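Local coordinates for tyrosine-protein phosphatase non-receptor type 18 (Homo sapiens, PDB 2OC3) that removes phosphate from phosphotyrosine in proteins, autophosphorylated tyrosine kinases among them, through the catalytic domain that this chain represents, at residues L117-W120 with R121-E125; P155-G159 with L160-T164; T245-Y248 with V249-L253. All blocks are in the same frame, centred on the assembly; numbering follows the deposited sequence.

Interaction 1: residues L117-W120 with R121-E125; sequences LDFW and RLVWE
OD1 of D118 meets NH1 of R121 at 2.8 Å in a salt bridge one turn apart along helix 116-125, a helix of the protein tyrosine phosphatase domain that packs on its mixed sheet. The two side chains run side by side in the same direction. The oxygen lies at the edge of the guanidinium, almost exactly in its plane, yet the nitrogen approaches it from above the carboxylate, whose plane is turned 67° from that of the guanidinium. R121 reaches this position by a bend at chi3 (67°), with CG 3.3 Å from O of L117. Its NH2 is also bonded to the carbonyls of L81 and S88, so the buried guanidinium is held from several sides and its rotation is restricted.

Four successive i to i+4 backbone bonds run from L117 O to R121 N through to W120 O with W124 N, the last 2.8 Å long. On another flank V123 splits its two methyls between the aromatic residues. CG1 sits 3.8 Å from CZ3 of W120, oblique to the indole, the two side chains running side by side. W120 reaches on to V182 and L180 of strand 175-184, and its NE1 makes a weak hydrogen bond to Y148 O. CG2 of V123 rests over one face of the F119 ring, which chi1 of 180° swings away from the backbone N, and stands 4.0 Å from CE2.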
loop_
_atom_site.group_PDB
_atom_site.type_symbol
_atom_site.label_atom_id
_atom_site.label_comp_id
_atom_site.label_asym_id
_atom_site.label_seq_id
_atom_site.Cartn_x
_atom_site.Cartn_y
_atom_site.Cartn_z
ATOM N N LEU A 117 -13.916 -8.012 -7.382
ATOM C CA LEU A 117 -14.969 -7.017 -7.512
ATOM C C LEU A 117 -14.838 -5.986 -6.374
ATOM O O LEU A 117 -15.012 -4.755 -6.582
ATOM C CB LEU A 117 -16.375 -7.681 -7.537
ATOM C CG LEU A 117 -17.563 -6.733 -7.474
ATOM C CD1 LEU A 117 -17.513 -5.747 -8.629
ATOM C CD2 LEU A 117 -18.855 -7.544 -7.530
ATOM N N ASP A 118 -14.569 -6.463 -5.152
ATOM C CA ASP A 118 -14.421 -5.544 -4.025
ATOM C C ASP A 118 -13.231 -4.589 -4.171
ATOM O O ASP A 118 -13.285 -3.411 -3.813
ATOM C CB ASP A 118 -14.355 -6.314 -2.726
ATOM C CG ASP A 118 -15.639 -7.089 -2.427
ATOM O OD1 ASP A 118 -16.727 -6.655 -2.893
ATOM O OD2 ASP A 118 -15.524 -8.120 -1.711
ATOM N N PHE A 119 -12.127 -5.114 -4.695
ATOM C CA PHE A 119 -10.971 -4.294 -5.005
ATOM C C PHE A 119 -11.329 -3.147 -5.957
ATOM O O PHE A 119 -10.982 -1.998 -5.719
ATOM C CB PHE A 119 -9.855 -5.167 -5.594
ATOM C CG PHE A 119 -8.637 -4.427 -5.946
ATOM C CD1 PHE A 119 -7.645 -4.229 -4.993
ATOM C CD2 PHE A 119 -8.423 -3.984 -7.235
ATOM C CE1 PHE A 119 -6.459 -3.573 -5.333
ATOM C CE2 PHE A 119 -7.271 -3.306 -7.566
ATOM C CZ PHE A 119 -6.298 -3.089 -6.608
ATOM N N TRP A 120 -12.072 -3.460 -7.016
ATOM C CA TRP A 120 -12.490 -2.371 -7.946
ATOM C C TRP A 120 -13.527 -1.438 -7.333
ATOM O O TRP A 120 -13.503 -0.249 -7.582
ATOM C CB TRP A 120 -12.918 -2.929 -9.302
ATOM C CG TRP A 120 -11.728 -3.378 -10.107
ATOM C CD1 TRP A 120 -11.391 -4.656 -10.444
ATOM C CD2 TRP A 120 -10.694 -2.535 -10.623
ATOM N NE1 TRP A 120 -10.203 -4.653 -11.126
ATOM C CE2 TRP A 120 -9.763 -3.376 -11.281
ATOM C CE3 TRP A 120 -10.465 -1.165 -10.622
ATOM C CZ2 TRP A 120 -8.611 -2.871 -11.914
ATOM C CZ3 TRP A 120 -9.332 -0.672 -11.280
ATOM C CH2 TRP A 120 -8.422 -1.539 -11.887
ATOM N N ARG A 121 -14.420 -1.948 -6.476
ATOM C CA ARG A 121 -15.314 -1.040 -5.741
ATOM C C ARG A 121 -14.524 -0.020 -4.908
ATOM O O ARG A 121 -14.864 1.175 -4.832
ATOM C CB ARG A 121 -16.237 -1.837 -4.810
ATOM C CG ARG A 121 -17.343 -2.634 -5.503
ATOM C CD ARG A 121 -17.997 -3.678 -4.544
ATOM N NE ARG A 121 -18.714 -3.020 -3.483
ATOM C CZ ARG A 121 -18.878 -3.471 -2.231
ATOM N NH1 ARG A 121 -18.375 -4.625 -1.795
ATOM N NH2 ARG A 121 -19.605 -2.735 -1.433
ATOM N N LEU A 122 -13.451 -0.505 -4.273
ATOM C CA LEU A 122 -12.562 0.350 -3.478
ATOM C C LEU A 122 -11.948 1.415 -4.385
ATOM O O LEU A 122 -12.055 2.612 -4.099
ATOM C CB LEU A 122 -11.476 -0.493 -2.777
ATOM C CG LEU A 122 -10.412 0.203 -1.932
ATOM C CD1 LEU A 122 -9.755 -0.832 -1.010
ATOM C CD2 LEU A 122 -9.325 0.841 -2.774
ATOM N N VAL A 123 -11.323 0.973 -5.488
ATOM C CA VAL A 123 -10.645 1.906 -6.378
ATOM C C VAL A 123 -11.659 2.948 -6.907
ATOM O O VAL A 123 -11.385 4.149 -6.941
ATOM C CB VAL A 123 -9.980 1.124 -7.516
ATOM C CG1 VAL A 123 -9.530 2.077 -8.632
ATOM C CG2 VAL A 123 -8.830 0.289 -6.966
ATOM N N TRP A 124 -12.839 2.485 -7.306
ATOM C CA TRP A 124 -13.830 3.410 -7.892
ATOM C C TRP A 124 -14.395 4.378 -6.843
ATOM O O TRP A 124 -14.472 5.594 -7.010
ATOM C CB TRP A 124 -14.956 2.589 -8.496
ATOM C CG TRP A 124 -15.845 3.403 -9.408
ATOM C CD1 TRP A 124 -16.961 4.110 -9.051
ATOM C CD2 TRP A 124 -15.628 3.666 -10.801
ATOM N NE1 TRP A 124 -17.462 4.780 -10.133
ATOM C CE2 TRP A 124 -16.696 4.495 -11.229
ATOM C CE3 TRP A 124 -14.677 3.256 -11.731
ATOM C CZ2 TRP A 124 -16.793 4.959 -12.534
ATOM C CZ3 TRP A 124 -14.806 3.707 -13.040
ATOM C CH2 TRP A 124 -15.854 4.549 -13.413
ATOM N N GLU A 125 -14.827 3.813 -5.729
ATOM C CA GLU A 125 -15.527 4.619 -4.707
ATOM C C GLU A 125 -14.677 5.785 -4.213
ATOM O O GLU A 125 -15.192 6.906 -4.029
ATOM C CB GLU A 125 -15.943 3.751 -3.511
ATOM C CG GLU A 125 -16.593 4.573 -2.385
ATOM C CD GLU A 125 -17.335 3.738 -1.350
ATOM O OE1 GLU A 125 -17.416 2.495 -1.480
ATOM O OE2 GLU A 125 -17.854 4.397 -0.406
#

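Interaction 2: residues P155-G159 with L160-T164; sequences PLQTG and LFCIT
L156 and I163 exchange two backbone hydrogen bonds, and the straighter of them runs from I163 N to L156 O, 2.8 Å long with an angle of 178° at the hydrogen. This is one hydrogen-bonded pair of a tight antiparallel beta hairpin, strands 156-158 and 161-164. Q157 faces C162 in the non-hydrogen-bonded pair between, and T158 with F161 closes the ladder. At the turn end, T158 N donates its N-H to F161 O at 2.9 Å, nearly along the C=O axis; the return bond from F161 N reaches T158 O from well above the carbonyl plane. T158 to F161 form a type II' turn, with G159 at the corner of positive phi (54°).

Q157 ties its strand to this turn. Its chain bends at chi2 (79°), carrying NE2 back to G159 O in a bond of 2.9 Å that is close to straight and lies in the amide plane. The bond orients the amide, with OE1 3.6 Å from CB of C162. At the open end of the hairpin, CB of P155 approaches SG of C162 at 4.2 Å. On the face of L156 and I163, their CB atoms pass 4.3 Å apart. Near the turn, T158 O lies at the edge of the F161 ring, 3.7 Å from CD2.

Strand 156-158 is an outermost strand of the eight-stranded sheet. Strand 161-170 joins it to strand 175-184 through bonds of C162 with T183 and T164 with K181, and the F161 ring stacks on F184. Helix 116-125 covers the face bearing T158, F161 and I163.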
loop_
_atom_site.group_PDB
_atom_site.type_symbol
_atom_site.label_atom_id
_atom_site.label_comp_id
_atom_site.label_asym_id
_atom_site.label_seq_id
_atom_site.Cartn_x
_atom_site.Cartn_y
_atom_site.Cartn_z
ATOM N N PRO A 155 -9.754 -7.518 -22.604
ATOM C CA PRO A 155 -10.361 -6.841 -21.457
ATOM C C PRO A 155 -10.833 -7.832 -20.412
ATOM O O PRO A 155 -11.210 -8.970 -20.740
ATOM C CB PRO A 155 -11.581 -6.137 -22.058
ATOM C CG PRO A 155 -11.251 -5.972 -23.512
ATOM C CD PRO A 155 -10.441 -7.181 -23.865
ATOM N N LEU A 156 -10.843 -7.390 -19.171
ATOM C CA LEU A 156 -11.257 -8.208 -18.048
ATOM C C LEU A 156 -12.595 -7.687 -17.526
ATOM O O LEU A 156 -12.695 -6.512 -17.180
ATOM C CB LEU A 156 -10.183 -8.127 -16.979
ATOM C CG LEU A 156 -10.345 -8.921 -15.700
ATOM C CD1 LEU A 156 -10.615 -10.397 -16.020
ATOM C CD2 LEU A 156 -9.071 -8.750 -14.886
ATOM N N GLN A 157 -13.621 -8.542 -17.508
ATOM C CA GLN A 157 -14.900 -8.219 -16.872
ATOM C C GLN A 157 -14.889 -8.807 -15.461
ATOM O O GLN A 157 -14.700 -10.012 -15.269
ATOM C CB GLN A 157 -16.088 -8.755 -17.692
ATOM C CG GLN A 157 -17.466 -8.221 -17.259
ATOM C CD GLN A 157 -17.774 -6.806 -17.780
ATOM O OE1 GLN A 157 -17.425 -6.457 -18.910
ATOM N NE2 GLN A 157 -18.422 -5.995 -16.955
ATOM N N THR A 158 -15.034 -7.947 -14.474
ATOM C CA THR A 158 -15.187 -8.344 -13.103
ATOM C C THR A 158 -16.463 -7.727 -12.589
ATOM O O THR A 158 -16.540 -6.521 -12.342
ATOM C CB THR A 158 -14.028 -7.841 -12.253
ATOM O OG1 THR A 158 -12.784 -8.181 -12.898
ATOM C CG2 THR A 158 -14.134 -8.458 -10.850
ATOM N N GLY A 159 -17.507 -8.532 -12.446
ATOM C CA GLY A 159 -18.793 -7.991 -12.109
ATOM C C GLY A 159 -19.154 -6.908 -13.110
ATOM O O GLY A 159 -19.005 -7.083 -14.329
ATOM N N LEU A 160 -19.565 -5.773 -12.567
ATOM C CA LEU A 160 -19.977 -4.635 -13.349
ATOM C C LEU A 160 -18.812 -3.741 -13.871
ATOM O O LEU A 160 -19.083 -2.727 -14.507
ATOM C CB LEU A 160 -20.927 -3.784 -12.504
ATOM C CG LEU A 160 -22.271 -4.406 -12.101
ATOM C CD1 LEU A 160 -23.013 -3.422 -11.189
ATOM C CD2 LEU A 160 -23.104 -4.745 -13.336
ATOM N N PHE A 161 -17.564 -4.135 -13.627
ATOM C CA PHE A 161 -16.368 -3.405 -14.093
ATOM C C PHE A 161 -15.761 -4.058 -15.319
ATOM O O PHE A 161 -15.590 -5.258 -15.340
ATOM C CB PHE A 161 -15.312 -3.346 -12.990
ATOM C CG PHE A 161 -15.716 -2.544 -11.818
ATOM C CD1 PHE A 161 -15.465 -1.191 -11.756
ATOM C CD2 PHE A 161 -16.386 -3.135 -10.769
ATOM C CE1 PHE A 161 -15.896 -0.454 -10.653
ATOM C CE2 PHE A 161 -16.768 -2.389 -9.645
ATOM C CZ PHE A 161 -16.536 -1.057 -9.615
ATOM N N CYS A 162 -15.399 -3.253 -16.319
ATOM C CA CYS A 162 -14.703 -3.701 -17.491
ATOM C C CYS A 162 -13.370 -2.971 -17.497
ATOM O O CYS A 162 -13.348 -1.726 -17.540
ATOM C CB CYS A 162 -15.524 -3.397 -18.743
ATOM S SG CYS A 162 -14.658 -3.904 -20.240
ATOM N N ILE A 163 -12.291 -3.737 -17.382
ATOM C CA ILE A 163 -10.945 -3.204 -17.363
ATOM C C ILE A 163 -10.286 -3.453 -18.718
ATOM O O ILE A 163 -10.287 -4.582 -19.201
ATOM C CB ILE A 163 -10.074 -3.879 -16.253
ATOM C CG1 ILE A 163 -10.891 -4.077 -14.962
ATOM C CG2 ILE A 163 -8.754 -3.092 -16.031
ATOM C CD1 ILE A 163 -11.340 -2.795 -14.326
ATOM N N THR A 164 -9.763 -2.385 -19.323
ATOM C CA THR A 164 -9.071 -2.453 -20.610
ATOM C C THR A 164 -7.649 -1.950 -20.484
ATOM O O THR A 164 -7.399 -0.964 -19.828
ATOM C CB THR A 164 -9.817 -1.603 -21.641
ATOM O OG1 THR A 164 -11.160 -2.093 -21.775
ATOM C CG2 THR A 164 -9.156 -1.655 -22.986
#

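Interaction 3: residues T245-Y248 with V249-L253; sequences TVDY and VRQLL
V249 donates its N-H to T245 O at 2.9 Å, the first of four i to i+4 bonds in helix 238-254, the helix that follows the phosphate-binding signature loop of the protein tyrosine phosphatase fold. Its CG2 comes down on the same carbonyl, 3.3 Å from O of T245. R250 extends straight from CG to NE, carrying the guanidinium out beside D247 without direct contact: D247 OD1 and R250 NH1 are 5.2 Å apart. A water bridges them, 2.8 Å from OD1 and accepting from NH1 at 2.9 Å, its oxygen at the edge of the guanidinium and in its plane. Q251 folds back at chi2 (-58°), which brings OE1 to 2.8 Å from the same water; with more acceptors than protons in reach, the water need not donate to every one at once. CG of Q251 passes 3.7 Å from OD2 of D247, the carboxylate and amide planes being only 13° apart. That OD2 has its own partners, a salt bridge to R219 of helix 209-222 and a hydrogen bond with Y105 OH, so the buried carboxylate is held at both oxygens. L252, lastly, sets CD1 obliquely against the ring of Y248, 3.9 Å from CE2.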
loop_
_atom_site.group_PDB
_atom_site.type_symbol
_atom_site.label_atom_id
_atom_site.label_comp_id
_atom_site.label_asym_id
_atom_site.label_seq_id
_atom_site.Cartn_x
_atom_site.Cartn_y
_atom_site.Cartn_z
ATOM N N THR A 245 5.553 4.553 3.716
ATOM C CA THR A 245 6.458 5.347 4.544
ATOM C C THR A 245 7.424 6.151 3.665
ATOM O O THR A 245 7.706 7.328 3.957
ATOM C CB THR A 245 7.259 4.468 5.526
ATOM O OG1 THR A 245 6.344 3.753 6.367
ATOM C CG2 THR A 245 8.180 5.333 6.385
ATOM N N VAL A 246 7.932 5.545 2.592
ATOM C CA VAL A 246 8.843 6.255 1.709
ATOM C C VAL A 246 8.121 7.469 1.107
ATOM O O VAL A 246 8.655 8.591 1.041
ATOM C CB VAL A 246 9.369 5.310 0.602
ATOM C CG1 VAL A 246 10.089 6.108 -0.535
ATOM C CG2 VAL A 246 10.253 4.232 1.193
ATOM N N ASP A 247 6.886 7.270 0.679
ATOM C CA ASP A 247 6.142 8.374 0.097
ATOM C C ASP A 247 5.851 9.433 1.131
ATOM O O ASP A 247 5.946 10.627 0.814
ATOM C CB ASP A 247 4.804 7.935 -0.491
ATOM C CG ASP A 247 4.048 9.096 -1.082
ATOM O OD1 ASP A 247 4.411 9.498 -2.210
ATOM O OD2 ASP A 247 3.114 9.596 -0.447
ATOM N N TYR A 248 5.419 9.042 2.332
ATOM C CA TYR A 248 5.166 10.005 3.419
ATOM C C TYR A 248 6.413 10.883 3.674
ATOM O O TYR A 248 6.331 12.135 3.740
ATOM C CB TYR A 248 4.751 9.232 4.666
ATOM C CG TYR A 248 4.336 10.071 5.861
ATOM C CD1 TYR A 248 2.992 10.222 6.183
ATOM C CD2 TYR A 248 5.292 10.603 6.723
ATOM C CE1 TYR A 248 2.601 10.953 7.307
ATOM C CE2 TYR A 248 4.907 11.335 7.841
ATOM C CZ TYR A 248 3.565 11.505 8.105
ATOM O OH TYR A 248 3.138 12.206 9.227
ATOM N N VAL A 249 7.564 10.239 3.844
ATOM C CA VAL A 249 8.808 10.967 4.119
ATOM C C VAL A 249 9.191 11.843 2.926
ATOM O O VAL A 249 9.648 12.994 3.098
ATOM C CB VAL A 249 9.930 10.036 4.569
ATOM C CG1 VAL A 249 11.240 10.837 4.802
ATOM C CG2 VAL A 249 9.505 9.286 5.828
ATOM N N ARG A 250 8.980 11.357 1.715
ATOM C CA ARG A 250 9.295 12.158 0.539
ATOM C C ARG A 250 8.387 13.368 0.457
ATOM O O ARG A 250 8.838 14.434 0.040
ATOM C CB ARG A 250 9.161 11.311 -0.717
ATOM C CG ARG A 250 9.596 12.010 -1.992
ATOM C CD ARG A 250 9.750 11.034 -3.132
ATOM N NE ARG A 250 10.062 11.758 -4.371
ATOM C CZ ARG A 250 9.145 12.300 -5.163
ATOM N NH1 ARG A 250 7.852 12.201 -4.946
ATOM N NH2 ARG A 250 9.543 12.952 -6.262
ATOM N N GLN A 251 7.123 13.247 0.823
ATOM C CA GLN A 251 6.230 14.390 0.820
ATOM C C GLN A 251 6.690 15.419 1.850
ATOM O O GLN A 251 6.663 16.631 1.554
ATOM C CB GLN A 251 4.807 13.969 1.070
ATOM C CG GLN A 251 4.231 13.154 -0.095
ATOM C CD GLN A 251 4.273 13.907 -1.424
ATOM O OE1 GLN A 251 5.221 13.806 -2.223
ATOM N NE2 GLN A 251 3.221 14.665 -1.658
ATOM N N LEU A 252 7.126 14.984 3.023
ATOM C CA LEU A 252 7.695 15.931 4.010
ATOM C C LEU A 252 8.891 16.654 3.413
ATOM O O LEU A 252 9.045 17.872 3.545
ATOM C CB LEU A 252 8.138 15.229 5.295
ATOM C CG LEU A 252 7.044 14.660 6.198
ATOM C CD1 LEU A 252 7.707 13.951 7.409
ATOM C CD2 LEU A 252 6.028 15.739 6.606
ATOM N N LEU A 253 9.762 15.919 2.750
ATOM C CA LEU A 253 10.992 16.490 2.197
ATOM C C LEU A 253 10.673 17.532 1.140
ATOM O O LEU A 253 11.205 18.662 1.164
ATOM C CB LEU A 253 11.838 15.382 1.578
ATOM C CG LEU A 253 13.202 15.744 1.020
ATOM C CD1 LEU A 253 14.107 16.209 2.147
ATOM C CD2 LEU A 253 13.784 14.536 0.309
HETATM O O HOH W 1 6.508 11.374 -2.535
#

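Overall arrangement
Interactions 1 and 2 form one continuous packing region, their centres 12 Å apart. Helix 116-125 lies on the hairpin at the sheet margin: W120 CE2 touches I163 CD1 at 3.5 Å, and L117 CD1 touches F161 CD2 at 3.6 Å. Interaction 3 stands on the opposite side of the chain's centre, its centre 26 Å from that of interaction 1 and 33 Å from that of interaction 2, with no contact to either. Two of the three come within about 10 Å of active-site residues: the side chain of F119 is about 10 Å from that of C233, the predicted phosphocysteine nucleophile, and the side chain of T245 is about 9 Å from G238 of the probable substrate-binding loop. The hairpin lies away from it.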